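Local coordinates for oxysterol-binding protein homolog 1 (Saccharomyces cerevisiae, PDB 5H28), which transfers sterols and other lipids between membranes without vesicles, its ankyrin-repeat domain, the part described here, targeting it to the nucleus-vacuole junction through NVJ1, at residues Q30-P35 / L73-D78; T88-A93 / F104-P109; Q149-A154 / L176-M181. All blocks are in the same frame, centred on the assembly; numbering follows the deposited sequence.

Along this ankyrin-repeat domain of helices and loops, without strands, the three contacts follow one another in series; none nests inside or crosses another. From the N terminus, contact 1 closes a loop of 37 residues, mostly helical, and joins the turn between helices 18-28 and 35-42 to the loop that follows helix 54-64. Contact 2 closes a much shorter loop of ten residues, pairing helix 89-95 with helix 99-106; its nearest atoms lie about 5 Å from contact 1. Contact 3 starts within the long helix 130-156, near its C-terminal end, and ties it to the loop between helices 172-175 and 189-196, closing a loop of 21 residues, 14 of them helical. Its centre is about 37 Å from that of contact 1.

Contact 1: residues Q30-P35 / L73-D78; sequences QPLDDP and LNIHLD
Two loops of the ankyrin-repeat domain come together where Leu32 reaches across to Leu73, Asn74 and Ile75, the closest pair of CA atoms being Leu32 and Asn74 at 7.6 Å. Neither segment is helix or strand. Residues Pro31 to Asp34 form a type I beta turn, closed by a weak bond from Asp34 N to Pro31 O, and a cis peptide precedes Pro31. Leu32 occupies the second position of this turn, which presents its side chain to the other loop. The turn leads directly into helix 35-42: Asp34 is the N-cap, its OD1 accepting from Val37 N, a fitting task for a short carboxylate before a helix. Pro35, which has no amide hydrogen to offer, suits the first turn that follows.

On the other side, Asn74 has positive phi and psi (56° and 37°), a left-handed conformation that asparagine tolerates better than most residues. Leu32 has CG anti to the backbone N (chi1 -176°), which carries its forked end to the second loop, and its two methyls divide the work. CD2 lies against the CB of Asn74 at 3.6 Å, the two side chains roughly perpendicular, and the polar residue contributes its aliphatic root. CD1 has the carbonyl O of Leu73 and the flank of Ile75 as neighbours. The side chain of Leu73 leaves the backbone away from the turn; it touches Leu41 and Trp64. Ile75 also packs on Gln38 and Leu41, so helix 35-42 backs the second loop. A branched aliphatic suits Ile75 here, since it can meet helix and turn together. Leu32 and Ile75 run antiparallel alongside one another, with Leu32 CD1 3.7 Å from Ile75 CG1 and 3.9 Å from Ile75 CD1.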
ATOM      1  N   GLN A  30       6.831   2.112  31.207  1.00 22.66           N
ATOM      2  CA  GLN A  30       8.245   2.447  31.136  1.00 24.63           C
ATOM      3  C   GLN A  30       9.010   1.274  31.754  1.00 24.54           C
ATOM      4  O   GLN A  30       8.469   0.550  32.587  1.00 24.61           O
ATOM      5  CB  GLN A  30       8.529   3.718  31.940  1.00 26.27           C
ATOM      6  CG  GLN A  30       7.643   4.905  31.583  1.00 29.03           C
ATOM      7  CD  GLN A  30       7.847   5.382  30.161  1.00 30.21           C
ATOM      8  OE1 GLN A  30       8.976   5.620  29.733  1.00 32.12           O
ATOM      9  NE2 GLN A  30       6.752   5.532  29.422  1.00 31.31           N
ATOM     10  N   PRO A  31      10.280   1.070  31.361  1.00 24.05           N
ATOM     11  CA  PRO A  31      11.031   1.857  30.378  1.00 24.22           C
ATOM     12  C   PRO A  31      10.692   1.468  28.944  1.00 23.50           C
ATOM     13  O   PRO A  31       9.952   0.514  28.708  1.00 24.45           O
ATOM     14  CB  PRO A  31      12.478   1.543  30.733  1.00 23.86           C
ATOM     15  CG  PRO A  31      12.394   0.101  31.113  1.00 23.50           C
ATOM     16  CD  PRO A  31      11.152   0.056  31.985  1.00 24.44           C
ATOM     17  N   LEU A  32      11.248   2.209  27.990  1.00 23.70           N
ATOM     18  CA  LEU A  32      11.003   1.959  26.575  1.00 23.18           C
ATOM     19  C   LEU A  32      11.663   0.671  26.092  1.00 23.06           C
ATOM     20  O   LEU A  32      11.256   0.108  25.075  1.00 22.62           O
ATOM     21  CB  LEU A  32      11.518   3.135  25.738  1.00 23.58           C
ATOM     22  CG  LEU A  32      11.259   3.096  24.228  1.00 22.32           C
ATOM     23  CD1 LEU A  32       9.768   3.257  23.957  1.00 22.81           C
ATOM     24  CD2 LEU A  32      12.040   4.211  23.542  1.00 23.21           C
ATOM     25  N   ASP A  33      12.671   0.198  26.817  1.00 21.77           N
ATOM     26  CA  ASP A  33      13.372  -1.012  26.407  1.00 20.67           C
ATOM     27  C   ASP A  33      12.869  -2.302  27.045  1.00 19.87           C
ATOM     28  O   ASP A  33      13.540  -3.331  26.986  1.00 19.59           O
ATOM     29  CB  ASP A  33      14.881  -0.855  26.645  1.00 21.46           C
ATOM     30  CG  ASP A  33      15.234  -0.671  28.108  1.00 21.28           C
ATOM     31  OD1 ASP A  33      14.503   0.051  28.818  1.00 21.01           O
ATOM     32  OD2 ASP A  33      16.260  -1.235  28.542  1.00 23.29           O
ATOM     33  N   ASP A  34      11.690  -2.252  27.658  1.00 18.93           N
ATOM     34  CA  ASP A  34      11.122  -3.453  28.260  1.00 18.60           C
ATOM     35  C   ASP A  34      10.328  -4.158  27.163  1.00 17.68           C
ATOM     36  O   ASP A  34       9.401  -3.584  26.595  1.00 15.77           O
ATOM     37  CB  ASP A  34      10.198  -3.099  29.428  1.00 20.79           C
ATOM     38  CG  ASP A  34       9.647  -4.328  30.127  1.00 24.40           C
ATOM     39  OD1 ASP A  34       8.955  -5.131  29.468  1.00 26.61           O
ATOM     40  OD2 ASP A  34       9.907  -4.494  31.338  1.00 26.94           O
ATOM     41  N   PRO A  35      10.686  -5.412  26.849  1.00 16.40           N
ATOM     42  CA  PRO A  35      10.005  -6.192  25.811  1.00 15.68           C
ATOM     43  C   PRO A  35       8.490  -6.282  25.978  1.00 14.97           C
ATOM     44  O   PRO A  35       7.741  -6.121  25.015  1.00 13.12           O
ATOM     45  CB  PRO A  35      10.670  -7.561  25.914  1.00 18.04           C
ATOM     46  CG  PRO A  35      12.042  -7.234  26.401  1.00 18.16           C
ATOM     47  CD  PRO A  35      11.773  -6.198  27.461  1.00 17.66           C
ATOM     48  N   LEU A  73       5.790   8.721  23.614  1.00 21.37           N
ATOM     49  CA  LEU A  73       5.648   7.274  23.479  1.00 19.45           C
ATOM     50  C   LEU A  73       6.901   6.663  22.867  1.00 19.36           C
ATOM     51  O   LEU A  73       7.270   5.532  23.182  1.00 18.08           O
ATOM     52  CB  LEU A  73       4.433   6.938  22.607  1.00 18.58           C
ATOM     53  CG  LEU A  73       3.976   5.477  22.661  1.00 17.65           C
ATOM     54  CD1 LEU A  73       3.375   5.199  24.032  1.00 19.49           C
ATOM     55  CD2 LEU A  73       2.956   5.195  21.568  1.00 17.90           C
ATOM     56  N   ASN A  74       7.549   7.423  21.989  1.00 18.82           N
ATOM     57  CA  ASN A  74       8.766   6.984  21.317  1.00 18.58           C
ATOM     58  C   ASN A  74       8.618   5.669  20.568  1.00 17.26           C
ATOM     59  O   ASN A  74       9.529   4.839  20.538  1.00 17.21           O
ATOM     60  CB  ASN A  74       9.919   6.897  22.314  1.00 19.65           C
ATOM     61  CG  ASN A  74      10.376   8.262  22.777  1.00 21.50           C
ATOM     62  OD1 ASN A  74      10.513   9.182  21.969  1.00 22.69           O
ATOM     63  ND2 ASN A  74      10.618   8.403  24.072  1.00 23.33           N
ATOM     64  N   ILE A  75       7.452   5.496  19.963  1.00 16.79           N
ATOM     65  CA  ILE A  75       7.143   4.319  19.168  1.00 16.69           C
ATOM     66  C   ILE A  75       6.121   4.772  18.148  1.00 14.60           C
ATOM     67  O   ILE A  75       5.138   5.420  18.502  1.00 15.76           O
ATOM     68  CB  ILE A  75       6.470   3.197  19.988  1.00 18.03           C
ATOM     69  CG1 ILE A  75       7.363   2.757  21.144  1.00 20.35           C
ATOM     70  CG2 ILE A  75       6.171   2.012  19.078  1.00 19.46           C
ATOM     71  CD1 ILE A  75       6.725   1.694  22.021  1.00 22.27           C
ATOM     72  N   HIS A  76       6.351   4.462  16.881  1.00 11.82           N
ATOM     73  CA  HIS A  76       5.367   4.825  15.881  1.00 10.07           C
ATOM     74  C   HIS A  76       4.498   3.610  15.631  1.00 11.45           C
ATOM     75  O   HIS A  76       4.918   2.636  14.999  1.00 13.70           O
ATOM     76  CB  HIS A  76       6.038   5.309  14.598  1.00  9.95           C
ATOM     77  CG  HIS A  76       6.570   6.703  14.705  1.00 12.00           C
ATOM     78  ND1 HIS A  76       7.909   6.980  14.881  1.00 13.96           N
ATOM     79  CD2 HIS A  76       5.934   7.897  14.732  1.00 12.68           C
ATOM     80  CE1 HIS A  76       8.072   8.284  15.012  1.00 13.93           C
ATOM     81  NE2 HIS A  76       6.889   8.864  14.925  1.00 12.87           N
ATOM     82  N   LEU A  77       3.284   3.670  16.168  1.00  8.55           N
ATOM     83  CA  LEU A  77       2.334   2.582  16.030  1.00  8.32           C
ATOM     84  C   LEU A  77       2.018   2.332  14.569  1.00  7.88           C
ATOM     85  O   LEU A  77       1.848   3.268  13.781  1.00  9.25           O
ATOM     86  CB  LEU A  77       1.054   2.903  16.804  1.00  8.64           C
ATOM     87  CG  LEU A  77       1.274   3.196  18.291  1.00  9.07           C
ATOM     88  CD1 LEU A  77      -0.067   3.436  18.960  1.00 11.30           C
ATOM     89  CD2 LEU A  77       2.007   2.030  18.957  1.00 11.03           C
ATOM     90  N   ASP A  78       1.962   1.055  14.215  1.00  8.03           N
ATOM     91  CA  ASP A  78       1.676   0.628  12.858  1.00  7.43           C
ATOM     92  C   ASP A  78       0.169   0.460  12.718  1.00  7.46           C
ATOM     93  O   ASP A  78      -0.442  -0.358  13.405  1.00  7.00           O
ATOM     94  CB  ASP A  78       2.379  -0.704  12.587  1.00  8.05           C
ATOM     95  CG  ASP A  78       2.297  -1.127  11.135  1.00  9.58           C
ATOM     96  OD1 ASP A  78       1.510  -0.527  10.373  1.00  8.83           O
ATOM     97  OD2 ASP A  78       3.021  -2.072  10.762  1.00 11.21           O
TER

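Contact 2: residues T88-A93 / F104-P109; sequences TPLHIA and FLLDQP
Leu90 meets Leu105 and Leu106 in the core of the second predicted ankyrin repeat, where helices 89-95 and 99-106 form the helix-turn-helix of the motif. Leu105 CD1 settles 3.8 Å from Leu90 CA, pressing on the helix backbone itself, and also lies 4.0 Å from Leu90 CD1. The two leucines lie flank to flank, their chains heading opposite ways. Leu90 CG stands anti to the backbone N (chi1 -174°), which sends one methyl to Leu105 and leaves the other, CD2, to meet Leu106 CD2 at 4.0 Å, with the side chains nearly at right angles. Leucine suits all three places, its forked end filling a buried interface of apolar side chains. Pro89 joins them, its CB 4.4 Å from Leu105 CD1. It sits in the first turn of its helix, where lacking an amide hydrogen costs nothing, and also packs on Leu45 and His46 of helix 44-51.

Around this core, Thr88 is the N-cap, its OG1 accepting from His91 N. Thr88 and His91, the first and last residues of the ankyrin TPLH sequence, are also joined by a bond between Thr88 OG1 and His91 ND1 (2.8 Å), while His91 NE2 bonds Leu121 O in the following loop. Phe104 O accepts from Asp107 N on one face of its carbonyl plane and from Gln108 NE2 on the other, the latter at 2.9 Å and 36° out of plane.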
ATOM      1  N   THR A  88      -5.273  -7.256  11.559  1.00  6.07           N
ATOM      2  CA  THR A  88      -4.895  -5.856  11.726  1.00  6.60           C
ATOM      3  C   THR A  88      -6.051  -5.198  12.470  1.00  5.62           C
ATOM      4  O   THR A  88      -7.097  -5.816  12.665  1.00  4.82           O
ATOM      5  CB  THR A  88      -4.784  -5.142  10.375  1.00  6.59           C
ATOM      6  OG1 THR A  88      -6.073  -5.142   9.741  1.00  6.12           O
ATOM      7  CG2 THR A  88      -3.782  -5.838   9.476  1.00  7.54           C
ATOM      8  N   PRO A  89      -5.873  -3.941  12.905  1.00  5.97           N
ATOM      9  CA  PRO A  89      -6.962  -3.264  13.610  1.00  4.84           C
ATOM     10  C   PRO A  89      -8.208  -3.190  12.725  1.00  3.85           C
ATOM     11  O   PRO A  89      -9.331  -3.266  13.221  1.00  5.73           O
ATOM     12  CB  PRO A  89      -6.366  -1.893  13.909  1.00  5.06           C
ATOM     13  CG  PRO A  89      -4.923  -2.239  14.179  1.00  5.24           C
ATOM     14  CD  PRO A  89      -4.612  -3.190  13.042  1.00  6.83           C
ATOM     15  N   LEU A  90      -7.998  -3.051  11.419  1.00  4.39           N
ATOM     16  CA  LEU A  90      -9.107  -2.979  10.470  1.00  4.81           C
ATOM     17  C   LEU A  90      -9.876  -4.302  10.447  1.00  6.05           C
ATOM     18  O   LEU A  90     -11.102  -4.300  10.346  1.00  5.95           O
ATOM     19  CB  LEU A  90      -8.588  -2.643   9.069  1.00  5.59           C
ATOM     20  CG  LEU A  90      -9.643  -2.402   7.985  1.00  4.74           C
ATOM     21  CD1 LEU A  90     -10.482  -1.171   8.316  1.00  8.29           C
ATOM     22  CD2 LEU A  90      -8.945  -2.226   6.643  1.00  7.79           C
ATOM     23  N   HIS A  91      -9.167  -5.427  10.541  1.00  6.06           N
ATOM     24  CA  HIS A  91      -9.833  -6.732  10.564  1.00  4.00           C
ATOM     25  C   HIS A  91     -10.731  -6.817  11.792  1.00  5.21           C
ATOM     26  O   HIS A  91     -11.869  -7.283  11.719  1.00  4.55           O
ATOM     27  CB  HIS A  91      -8.829  -7.885  10.673  1.00  4.56           C
ATOM     28  CG  HIS A  91      -8.149  -8.247   9.390  1.00  3.90           C
ATOM     29  ND1 HIS A  91      -7.005  -7.618   8.951  1.00  5.17           N
ATOM     30  CD2 HIS A  91      -8.411  -9.223   8.487  1.00  4.15           C
ATOM     31  CE1 HIS A  91      -6.587  -8.194   7.839  1.00  5.73           C
ATOM     32  NE2 HIS A  91      -7.421  -9.172   7.536  1.00  5.14           N
ATOM     33  N   ILE A  92     -10.197  -6.380  12.927  1.00  4.35           N
ATOM     34  CA  ILE A  92     -10.932  -6.419  14.180  1.00  6.13           C
ATOM     35  C   ILE A  92     -12.146  -5.495  14.137  1.00  4.78           C
ATOM     36  O   ILE A  92     -13.236  -5.870  14.565  1.00  6.54           O
ATOM     37  CB  ILE A  92     -10.011  -6.023  15.370  1.00  7.02           C
ATOM     38  CG1 ILE A  92      -8.784  -6.945  15.419  1.00  8.06           C
ATOM     39  CG2 ILE A  92     -10.788  -6.076  16.678  1.00  8.57           C
ATOM     40  CD1 ILE A  92      -9.085  -8.425  15.579  1.00  8.29           C
ATOM     41  N   ALA A  93     -11.957  -4.290  13.613  1.00  5.41           N
ATOM     42  CA  ALA A  93     -13.048  -3.330  13.528  1.00  5.20           C
ATOM     43  C   ALA A  93     -14.168  -3.835  12.624  1.00  6.31           C
ATOM     44  O   ALA A  93     -15.347  -3.674  12.936  1.00  6.70           O
ATOM     45  CB  ALA A  93     -12.526  -1.993  13.022  1.00  6.08           C
ATOM     46  N   PHE A 104     -12.949   5.444   9.398  1.00  6.75           N
ATOM     47  CA  PHE A 104     -11.854   6.297   9.845  1.00  6.33           C
ATOM     48  C   PHE A 104     -10.517   5.705   9.419  1.00  6.65           C
ATOM     49  O   PHE A 104      -9.676   6.392   8.850  1.00  7.18           O
ATOM     50  CB  PHE A 104     -11.894   6.452  11.369  1.00  8.31           C
ATOM     51  CG  PHE A 104     -10.675   7.115  11.947  1.00  9.03           C
ATOM     52  CD1 PHE A 104     -10.389   8.449  11.673  1.00 11.34           C
ATOM     53  CD2 PHE A 104      -9.808   6.400  12.770  1.00 10.12           C
ATOM     54  CE1 PHE A 104      -9.259   9.061  12.211  1.00 10.69           C
ATOM     55  CE2 PHE A 104      -8.673   7.007  13.312  1.00 10.26           C
ATOM     56  CZ  PHE A 104      -8.400   8.339  13.032  1.00 11.61           C
ATOM     57  N   LEU A 105     -10.321   4.420   9.689  1.00  6.83           N
ATOM     58  CA  LEU A 105      -9.070   3.780   9.314  1.00  6.63           C
ATOM     59  C   LEU A 105      -8.836   3.818   7.802  1.00  6.96           C
ATOM     60  O   LEU A 105      -7.716   4.067   7.347  1.00  6.39           O
ATOM     61  CB  LEU A 105      -9.046   2.334   9.820  1.00  6.47           C
ATOM     62  CG  LEU A 105      -8.974   2.140  11.339  1.00  6.66           C
ATOM     63  CD1 LEU A 105      -9.120   0.656  11.663  1.00  6.89           C
ATOM     64  CD2 LEU A 105      -7.659   2.690  11.882  1.00  9.89           C
ATOM     65  N   LEU A 106      -9.891   3.590   7.020  1.00  6.96           N
ATOM     66  CA  LEU A 106      -9.762   3.605   5.564  1.00  7.05           C
ATOM     67  C   LEU A 106      -9.411   4.985   5.014  1.00  6.38           C
ATOM     68  O   LEU A 106      -8.961   5.098   3.876  1.00  7.61           O
ATOM     69  CB  LEU A 106     -11.045   3.086   4.906  1.00  7.11           C
ATOM     70  CG  LEU A 106     -11.254   1.572   5.038  1.00  7.12           C
ATOM     71  CD1 LEU A 106     -12.593   1.168   4.459  1.00  9.29           C
ATOM     72  CD2 LEU A 106     -10.125   0.848   4.322  1.00  8.09           C
ATOM     73  N   ASP A 107      -9.604   6.028   5.817  1.00  9.05           N
ATOM     74  CA  ASP A 107      -9.275   7.382   5.373  1.00 10.33           C
ATOM     75  C   ASP A 107      -7.863   7.810   5.767  1.00 10.51           C
ATOM     76  O   ASP A 107      -7.431   8.910   5.430  1.00 11.17           O
ATOM     77  CB  ASP A 107     -10.269   8.404   5.936  1.00 12.03           C
ATOM     78  CG  ASP A 107     -11.635   8.321   5.280  1.00 15.89           C
ATOM     79  OD1 ASP A 107     -11.709   7.913   4.100  1.00 19.07           O
ATOM     80  OD2 ASP A 107     -12.633   8.679   5.941  1.00 19.31           O
ATOM     81  N   GLN A 108      -7.139   6.952   6.477  1.00  8.12           N
ATOM     82  CA  GLN A 108      -5.787   7.298   6.906  1.00  7.91           C
ATOM     83  C   GLN A 108      -4.747   7.088   5.815  1.00  7.58           C
ATOM     84  O   GLN A 108      -4.814   6.126   5.055  1.00  8.76           O
ATOM     85  CB  GLN A 108      -5.405   6.491   8.146  1.00  5.48           C
ATOM     86  CG  GLN A 108      -6.350   6.712   9.311  1.00  8.14           C
ATOM     87  CD  GLN A 108      -6.617   8.181   9.549  1.00  9.18           C
ATOM     88  OE1 GLN A 108      -5.714   8.940   9.903  1.00 11.39           O
ATOM     89  NE2 GLN A 108      -7.862   8.596   9.342  1.00 10.96           N
ATOM     90  N   PRO A 109      -3.765   7.994   5.733  1.00  9.29           N
ATOM     91  CA  PRO A 109      -2.686   7.951   4.742  1.00  9.35           C
ATOM     92  C   PRO A 109      -1.905   6.639   4.648  1.00  9.43           C
ATOM     93  O   PRO A 109      -1.565   6.197   3.551  1.00  9.55           O
ATOM     94  CB  PRO A 109      -1.787   9.109   5.167  1.00 10.95           C
ATOM     95  CG  PRO A 109      -2.753  10.087   5.738  1.00 11.09           C
ATOM     96  CD  PRO A 109      -3.653   9.203   6.569  1.00  9.53           C
TER

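Contact 3: residues Q149-A154 / L176-M181; sequences QEFRTA and LDINGM
Phe151 and Leu176 form the tight part of this contact, which joins the long helix 130-156 to the loop after helix 172-175. Leu176 CD2 sits over one face of the Phe151 ring in a CH-pi contact, 4.1 Å from the ring centroid and 26° off the normal. It is displaced toward the root of the ring, lying 3.8 Å from Phe151 CG. One side chain lies across the other, and both have CG anti to the backbone N (chi1 -172° for Phe151, 175° for Leu176), which carries them out into the space between helix and loop. A flat, wide side chain suits Phe151, which must also touch Leu163 and Val189 and pack edge-to-face with Phe155.

Packing is looser at the far end of the ring, where Ile178 CG1 approaches CZ of Phe151 obliquely at 4.3 Å. Ile178 also rests on Val189, an apolar neighbour fitting for its branched chain. On either side of Ile178 in sequence, Asp177 and Asn179 are polar. The solvent side is marked by exposed Asp177, whose side chain starts away from the helix, and by partly exposed Arg152, which forms a salt bridge with Asp182. Asn179 is instead buried, its amide held at both ends, OD1 by Asp211 N and ND2 by Gly209 O. The loop that precedes helix 189-196, which lies in the third predicted ankyrin repeat, thus offers the aromatic of the long helix a compact fold: Asp177 OD1 accepts from Asn179 N at 2.9 Å, and Gly180 N bonds to Asp177 O, an Asx turn overlaid on a type I beta turn.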
ATOM      1  N   GLN A 149      -5.288   7.601 -11.219  1.00  6.08           N
ATOM      2  CA  GLN A 149      -5.112   8.969 -11.672  1.00  6.74           C
ATOM      3  C   GLN A 149      -3.765   9.495 -11.176  1.00  6.79           C
ATOM      4  O   GLN A 149      -3.015  10.100 -11.939  1.00  5.47           O
ATOM      5  CB  GLN A 149      -6.245   9.848 -11.136  1.00  9.62           C
ATOM      6  CG  GLN A 149      -6.062  11.333 -11.402  1.00 14.94           C
ATOM      7  CD  GLN A 149      -7.241  11.938 -12.133  1.00 20.84           C
ATOM      8  OE1 GLN A 149      -8.350  12.002 -11.605  1.00 24.42           O
ATOM      9  NE2 GLN A 149      -7.007  12.382 -13.364  1.00 20.51           N
ATOM     10  N   GLU A 150      -3.457   9.250  -9.905  1.00  6.23           N
ATOM     11  CA  GLU A 150      -2.193   9.716  -9.337  1.00  5.55           C
ATOM     12  C   GLU A 150      -1.010   9.158 -10.124  1.00  5.64           C
ATOM     13  O   GLU A 150      -0.047   9.870 -10.414  1.00  6.06           O
ATOM     14  CB  GLU A 150      -2.069   9.299  -7.869  1.00  6.96           C
ATOM     15  CG  GLU A 150      -0.866   9.927  -7.182  1.00  5.91           C
ATOM     16  CD  GLU A 150      -0.756   9.598  -5.699  1.00  9.09           C
ATOM     17  OE1 GLU A 150       0.121  10.190  -5.030  1.00  9.05           O
ATOM     18  OE2 GLU A 150      -1.532   8.757  -5.203  1.00 11.29           O
ATOM     19  N   PHE A 151      -1.089   7.878 -10.468  1.00  5.66           N
ATOM     20  CA  PHE A 151      -0.028   7.229 -11.224  1.00  6.22           C
ATOM     21  C   PHE A 151       0.109   7.879 -12.604  1.00  5.99           C
ATOM     22  O   PHE A 151       1.227   8.172 -13.046  1.00  5.80           O
ATOM     23  CB  PHE A 151      -0.325   5.728 -11.339  1.00  5.48           C
ATOM     24  CG  PHE A 151       0.795   4.918 -11.929  1.00  4.46           C
ATOM     25  CD1 PHE A 151       2.088   4.991 -11.412  1.00  5.92           C
ATOM     26  CD2 PHE A 151       0.548   4.041 -12.981  1.00  6.26           C
ATOM     27  CE1 PHE A 151       3.118   4.199 -11.937  1.00  7.61           C
ATOM     28  CE2 PHE A 151       1.571   3.244 -13.513  1.00  6.18           C
ATOM     29  CZ  PHE A 151       2.857   3.323 -12.992  1.00  6.58           C
ATOM     30  N   ARG A 152      -1.020   8.127 -13.273  1.00  5.13           N
ATOM     31  CA  ARG A 152      -0.998   8.766 -14.595  1.00  5.79           C
ATOM     32  C   ARG A 152      -0.378  10.155 -14.518  1.00  5.54           C
ATOM     33  O   ARG A 152       0.398  10.547 -15.389  1.00  7.41           O
ATOM     34  CB  ARG A 152      -2.411   8.902 -15.176  1.00  6.32           C
ATOM     35  CG  ARG A 152      -3.102   7.588 -15.545  1.00  6.64           C
ATOM     36  CD  ARG A 152      -4.269   7.834 -16.506  1.00  6.83           C
ATOM     37  NE  ARG A 152      -5.292   8.730 -15.959  1.00  7.73           N
ATOM     38  CZ  ARG A 152      -6.260   8.364 -15.121  1.00  7.32           C
ATOM     39  NH1 ARG A 152      -7.136   9.261 -14.691  1.00  8.57           N
ATOM     40  NH2 ARG A 152      -6.363   7.106 -14.710  1.00  6.65           N
ATOM     41  N   THR A 153      -0.732  10.905 -13.481  1.00  5.79           N
ATOM     42  CA  THR A 153      -0.193  12.248 -13.319  1.00  6.44           C
ATOM     43  C   THR A 153       1.319  12.177 -13.170  1.00  6.39           C
ATOM     44  O   THR A 153       2.057  12.907 -13.840  1.00  6.43           O
ATOM     45  CB  THR A 153      -0.786  12.936 -12.081  1.00  6.50           C
ATOM     46  OG1 THR A 153      -2.199  13.089 -12.258  1.00  7.41           O
ATOM     47  CG2 THR A 153      -0.157  14.310 -11.876  1.00  8.97           C
ATOM     48  N   ALA A 154       1.774  11.276 -12.305  1.00  6.17           N
ATOM     49  CA  ALA A 154       3.196  11.120 -12.050  1.00  5.69           C
ATOM     50  C   ALA A 154       3.986  10.658 -13.270  1.00  6.33           C
ATOM     51  O   ALA A 154       5.055  11.210 -13.552  1.00  8.17           O
ATOM     52  CB  ALA A 154       3.415  10.164 -10.886  1.00  6.96           C
ATOM     53  N   LEU A 176      -2.670  -1.163  -7.247  1.00 11.98           N
ATOM     54  CA  LEU A 176      -2.226  -0.517  -8.476  1.00 12.62           C
ATOM     55  C   LEU A 176      -1.352  -1.524  -9.209  1.00 12.71           C
ATOM     56  O   LEU A 176      -0.243  -1.829  -8.774  1.00 13.99           O
ATOM     57  CB  LEU A 176      -1.416   0.753  -8.189  1.00 11.62           C
ATOM     58  CG  LEU A 176      -0.819   1.407  -9.445  1.00 12.50           C
ATOM     59  CD1 LEU A 176      -1.940   1.843 -10.385  1.00 13.19           C
ATOM     60  CD2 LEU A 176       0.033   2.603  -9.056  1.00 12.96           C
ATOM     61  N   ASP A 177      -1.868  -2.055 -10.310  1.00 12.91           N
ATOM     62  CA  ASP A 177      -1.136  -3.036 -11.100  1.00 13.08           C
ATOM     63  C   ASP A 177      -0.431  -2.340 -12.254  1.00 11.94           C
ATOM     64  O   ASP A 177      -1.071  -1.874 -13.198  1.00 11.81           O
ATOM     65  CB  ASP A 177      -2.103  -4.098 -11.630  1.00 15.40           C
ATOM     66  CG  ASP A 177      -1.404  -5.195 -12.411  1.00 16.77           C
ATOM     67  OD1 ASP A 177      -0.156  -5.211 -12.457  1.00 17.98           O
ATOM     68  OD2 ASP A 177      -2.115  -6.049 -12.978  1.00 22.34           O
ATOM     69  N   ILE A 178       0.893  -2.277 -12.171  1.00 11.21           N
ATOM     70  CA  ILE A 178       1.695  -1.629 -13.199  1.00 10.82           C
ATOM     71  C   ILE A 178       1.484  -2.311 -14.553  1.00 10.19           C
ATOM     72  O   ILE A 178       1.670  -1.697 -15.600  1.00  9.37           O
ATOM     73  CB  ILE A 178       3.202  -1.648 -12.807  1.00 10.58           C
ATOM     74  CG1 ILE A 178       4.001  -0.724 -13.727  1.00 12.12           C
ATOM     75  CG2 ILE A 178       3.745  -3.070 -12.855  1.00 12.66           C
ATOM     76  CD1 ILE A 178       5.438  -0.534 -13.286  1.00 12.79           C
ATOM     77  N   ASN A 179       1.073  -3.576 -14.526  1.00 10.16           N
ATOM     78  CA  ASN A 179       0.833  -4.326 -15.754  1.00 10.10           C
ATOM     79  C   ASN A 179      -0.625  -4.371 -16.189  1.00 11.38           C
ATOM     80  O   ASN A 179      -0.956  -4.982 -17.205  1.00 12.77           O
ATOM     81  CB  ASN A 179       1.362  -5.751 -15.601  1.00  9.85           C
ATOM     82  CG  ASN A 179       2.865  -5.792 -15.516  1.00 10.12           C
ATOM     83  OD1 ASN A 179       3.556  -5.291 -16.401  1.00 11.67           O
ATOM     84  ND2 ASN A 179       3.387  -6.386 -14.447  1.00 11.26           N
ATOM     85  N   GLY A 180      -1.494  -3.719 -15.427  1.00 10.30           N
ATOM     86  CA  GLY A 180      -2.902  -3.715 -15.768  1.00 11.29           C
ATOM     87  C   GLY A 180      -3.309  -2.553 -16.650  1.00 12.67           C
ATOM     88  O   GLY A 180      -2.560  -1.593 -16.824  1.00 14.96           O
ATOM     89  N   MET A 181      -4.506  -2.645 -17.216  1.00 12.31           N
ATOM     90  CA  MET A 181      -5.024  -1.594 -18.079  1.00 12.00           C
ATOM     91  C   MET A 181      -5.587  -0.471 -17.223  1.00 12.18           C
ATOM     92  O   MET A 181      -6.345  -0.713 -16.281  1.00 13.22           O
ATOM     93  CB  MET A 181      -6.122  -2.153 -18.981  1.00 14.07           C
ATOM     94  CG  MET A 181      -5.675  -3.342 -19.808  1.00 15.87           C
ATOM     95  SD  MET A 181      -7.006  -4.031 -20.802  1.00 19.07           S
ATOM     96  CE  MET A 181      -7.747  -5.150 -19.623  1.00 18.89           C
TER